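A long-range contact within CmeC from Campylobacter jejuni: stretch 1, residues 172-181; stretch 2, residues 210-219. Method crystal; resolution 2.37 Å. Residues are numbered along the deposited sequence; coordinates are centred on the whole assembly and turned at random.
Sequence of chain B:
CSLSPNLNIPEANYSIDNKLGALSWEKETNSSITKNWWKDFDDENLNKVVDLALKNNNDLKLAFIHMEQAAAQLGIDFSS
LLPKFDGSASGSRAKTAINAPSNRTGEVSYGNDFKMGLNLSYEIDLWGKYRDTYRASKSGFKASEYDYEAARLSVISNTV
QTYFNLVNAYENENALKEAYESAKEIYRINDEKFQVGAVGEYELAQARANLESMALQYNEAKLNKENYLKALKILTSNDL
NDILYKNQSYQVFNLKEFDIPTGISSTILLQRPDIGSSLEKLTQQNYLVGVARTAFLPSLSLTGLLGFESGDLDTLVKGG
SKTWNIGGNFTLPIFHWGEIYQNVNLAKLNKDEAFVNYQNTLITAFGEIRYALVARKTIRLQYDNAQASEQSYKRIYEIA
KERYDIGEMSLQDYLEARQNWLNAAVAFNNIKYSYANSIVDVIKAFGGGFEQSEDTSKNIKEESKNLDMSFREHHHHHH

Stretch 1, residues 172-181: NENALKEAYE
Stretch 2, residues 210-219: NLESMALQYN

How do the two stretches lie against each other? Both are helical throughout, with phi/psi near -66/-40, except Leu-176, at -79/-16, and they run nearly antiparallel, their N-to-C directions 160° apart (signed crossing angle -160°) and their axes 8.8 Å apart at closest approach. The register pairs Leu-176 CA with Tyr-218 CA at 5.2 Å and Tyr-180 CA with Met-214 CA at 5.3 Å.

What does the ring of Tyr-218 do? With chi1 -173° (t) and chi2 17°, it enters a hole formed by Glu-173, Leu-176, Lys-177 and Tyr-180. Lys-177 CA lies 3.8 Å from the Tyr-218 ring centroid, a CH-pi contact over the face. The Tyr-180 ring (chi1 165°, t; chi2 76°) meets it obliquely, planes at 33°, with Tyr-180 CG 3.9 Å from Tyr-218 CD2.

Which apolar contacts extend the packing? Tyr-180 CE1 approaches Ala-215 CB at 3.6 Å and Leu-211 CD2 at 3.9 Å, so one ring carbon packs against residues a helical turn apart on the partner helix. The CA-to-CB bond of Met-214 (m, m, t) points toward the partner helix, and its SD lies 4.2 Å from Ala-179 CB. Leu-176 (m, t) places CD2 3.7 Å from Gln-217 CB.

Are there polar links across the interface? No hydrogen bond crosses it, so packing joins these stretches. Ser-213 OG instead donates to Gln-217 OE1 (2.9 Å) within its own helix.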

# COMPACT_ATOMS: atom_id res chain seq x y z
N ASN B 172 -30.98 3.55 -11.30
CA ASN B 172 -31.35 2.17 -11.01
C ASN B 172 -32.29 2.09 -9.81
O ASN B 172 -33.18 1.24 -9.76
CB ASN B 172 -30.11 1.31 -10.77
CG ASN B 172 -29.35 1.03 -12.04
OD1 ASN B 172 -29.88 1.16 -13.14
ND2 ASN B 172 -28.09 0.62 -11.90
N GLU B 173 -32.08 2.97 -8.84
CA GLU B 173 -32.93 3.02 -7.65
C GLU B 173 -34.34 3.49 -8.00
O GLU B 173 -35.32 2.96 -7.49
CB GLU B 173 -32.32 3.94 -6.59
CG GLU B 173 -33.20 4.13 -5.37
CD GLU B 173 -32.66 5.17 -4.42
OE1 GLU B 173 -31.50 5.60 -4.61
OE2 GLU B 173 -33.39 5.57 -3.48
N ASN B 174 -34.42 4.50 -8.86
CA ASN B 174 -35.71 5.04 -9.28
C ASN B 174 -36.47 4.05 -10.15
O ASN B 174 -37.70 3.97 -10.09
CB ASN B 174 -35.51 6.36 -10.03
CG ASN B 174 -36.55 7.39 -9.67
OD1 ASN B 174 -37.67 7.39 -10.19
ND2 ASN B 174 -36.19 8.30 -8.77
N ALA B 175 -35.74 3.31 -10.98
CA ALA B 175 -36.34 2.28 -11.83
C ALA B 175 -36.86 1.13 -10.98
O ALA B 175 -37.91 0.56 -11.27
CB ALA B 175 -35.33 1.78 -12.84
N LEU B 176 -36.13 0.81 -9.92
CA LEU B 176 -36.52 -0.25 -9.01
C LEU B 176 -37.59 0.23 -8.03
O LEU B 176 -38.26 -0.58 -7.38
CB LEU B 176 -35.30 -0.78 -8.25
CG LEU B 176 -34.52 -1.87 -8.99
CD1 LEU B 176 -33.09 -1.97 -8.49
CD2 LEU B 176 -35.22 -3.21 -8.83
N LYS B 177 -37.75 1.54 -7.92
CA LYS B 177 -38.83 2.11 -7.11
C LYS B 177 -40.17 1.83 -7.78
O LYS B 177 -41.08 1.28 -7.15
CB LYS B 177 -38.64 3.61 -6.92
CG LYS B 177 -39.78 4.28 -6.16
CD LYS B 177 -39.57 5.77 -6.01
CE LYS B 177 -40.73 6.42 -5.26
NZ LYS B 177 -40.56 7.89 -5.10
N GLU B 178 -40.28 2.21 -9.05
CA GLU B 178 -41.49 1.97 -9.83
C GLU B 178 -41.77 0.48 -9.97
O GLU B 178 -42.92 0.05 -9.90
CB GLU B 178 -41.36 2.61 -11.22
CG GLU B 178 -42.23 1.97 -12.30
CD GLU B 178 -43.72 2.12 -12.03
OE1 GLU B 178 -44.10 3.00 -11.22
OE2 GLU B 178 -44.50 1.37 -12.63
N ALA B 179 -40.71 -0.30 -10.18
CA ALA B 179 -40.83 -1.74 -10.29
C ALA B 179 -41.40 -2.33 -9.01
O ALA B 179 -42.11 -3.34 -9.03
CB ALA B 179 -39.48 -2.36 -10.60
N TYR B 180 -41.10 -1.69 -7.89
CA TYR B 180 -41.62 -2.11 -6.59
C TYR B 180 -43.07 -1.68 -6.40
O TYR B 180 -43.89 -2.44 -5.88
CB TYR B 180 -40.76 -1.55 -5.46
CG TYR B 180 -41.41 -1.64 -4.10
CD1 TYR B 180 -41.48 -2.85 -3.42
CD2 TYR B 180 -41.96 -0.51 -3.49
CE1 TYR B 180 -42.08 -2.93 -2.18
CE2 TYR B 180 -42.55 -0.59 -2.25
CZ TYR B 180 -42.61 -1.80 -1.60
OH TYR B 180 -43.21 -1.88 -0.36
N GLU B 181 -43.39 -0.46 -6.83
CA GLU B 181 -44.73 0.09 -6.69
C GLU B 181 -45.78 -0.74 -7.41
O GLU B 181 -46.78 -1.14 -6.83
CB GLU B 181 -44.77 1.54 -7.20
CG GLU B 181 -43.87 2.51 -6.46
CD GLU B 181 -44.24 2.66 -4.99
OE1 GLU B 181 -45.43 2.46 -4.65
OE2 GLU B 181 -43.35 2.97 -4.18
N ASN B 210 -42.87 -12.27 -5.89
CA ASN B 210 -42.45 -11.19 -6.77
C ASN B 210 -42.38 -9.86 -6.04
O ASN B 210 -41.49 -9.05 -6.28
CB ASN B 210 -43.41 -11.10 -7.97
CG ASN B 210 -43.02 -10.00 -8.93
OD1 ASN B 210 -42.14 -10.18 -9.77
ND2 ASN B 210 -43.69 -8.86 -8.82
N LEU B 211 -43.33 -9.64 -5.13
CA LEU B 211 -43.39 -8.42 -4.34
C LEU B 211 -42.16 -8.31 -3.43
O LEU B 211 -41.51 -7.26 -3.38
CB LEU B 211 -44.68 -8.39 -3.52
CG LEU B 211 -45.22 -7.08 -2.91
CD1 LEU B 211 -45.26 -7.18 -1.39
CD2 LEU B 211 -44.43 -5.84 -3.35
N GLU B 212 -41.86 -9.38 -2.71
CA GLU B 212 -40.74 -9.38 -1.78
C GLU B 212 -39.40 -9.31 -2.50
O GLU B 212 -38.46 -8.68 -2.02
CB GLU B 212 -40.78 -10.63 -0.89
CG GLU B 212 -42.09 -10.81 -0.13
CD GLU B 212 -42.36 -9.71 0.88
OE1 GLU B 212 -41.41 -9.03 1.31
OE2 GLU B 212 -43.54 -9.54 1.26
N SER B 213 -39.31 -9.97 -3.66
CA SER B 213 -38.09 -9.94 -4.46
C SER B 213 -37.79 -8.53 -4.93
O SER B 213 -36.65 -8.07 -4.88
CB SER B 213 -38.21 -10.88 -5.66
OG SER B 213 -37.05 -10.84 -6.47
N MET B 214 -38.82 -7.83 -5.38
CA MET B 214 -38.68 -6.44 -5.82
C MET B 214 -38.29 -5.53 -4.67
O MET B 214 -37.44 -4.66 -4.82
CB MET B 214 -39.98 -5.94 -6.47
CG MET B 214 -40.28 -6.56 -7.83
SD MET B 214 -39.00 -6.22 -9.05
CE MET B 214 -39.71 -6.98 -10.50
N ALA B 215 -38.91 -5.75 -3.51
CA ALA B 215 -38.61 -4.96 -2.32
C ALA B 215 -37.16 -5.17 -1.88
O ALA B 215 -36.51 -4.25 -1.39
CB ALA B 215 -39.56 -5.31 -1.19
N LEU B 216 -36.67 -6.39 -2.06
CA LEU B 216 -35.29 -6.73 -1.73
C LEU B 216 -34.32 -6.06 -2.70
O LEU B 216 -33.31 -5.49 -2.30
CB LEU B 216 -35.10 -8.24 -1.75
CG LEU B 216 -33.69 -8.76 -1.44
CD1 LEU B 216 -33.23 -8.28 -0.07
CD2 LEU B 216 -33.66 -10.28 -1.51
N GLN B 217 -34.65 -6.13 -3.99
CA GLN B 217 -33.83 -5.51 -5.03
C GLN B 217 -33.84 -3.99 -4.89
O GLN B 217 -32.83 -3.33 -5.14
CB GLN B 217 -34.34 -5.90 -6.42
CG GLN B 217 -34.21 -7.38 -6.74
CD GLN B 217 -34.94 -7.77 -8.00
OE1 GLN B 217 -35.78 -8.67 -7.99
NE2 GLN B 217 -34.63 -7.10 -9.10
N TYR B 218 -34.98 -3.45 -4.48
CA TYR B 218 -35.14 -2.01 -4.28
C TYR B 218 -34.17 -1.49 -3.21
O TYR B 218 -33.43 -0.54 -3.45
CB TYR B 218 -36.59 -1.69 -3.91
CG TYR B 218 -36.92 -0.21 -3.83
CD1 TYR B 218 -36.10 0.74 -4.42
CD2 TYR B 218 -38.06 0.22 -3.17
CE1 TYR B 218 -36.41 2.09 -4.35
CE2 TYR B 218 -38.37 1.56 -3.09
CZ TYR B 218 -37.55 2.49 -3.68
OH TYR B 218 -37.86 3.83 -3.60
N ASN B 219 -34.18 -2.12 -2.04
CA ASN B 219 -33.34 -1.70 -0.93
C ASN B 219 -31.85 -1.88 -1.21
O ASN B 219 -31.01 -1.17 -0.65
CB ASN B 219 -33.73 -2.44 0.34
CG ASN B 219 -35.00 -1.91 0.96
OD1 ASN B 219 -35.22 -0.70 1.01
ND2 ASN B 219 -35.86 -2.81 1.43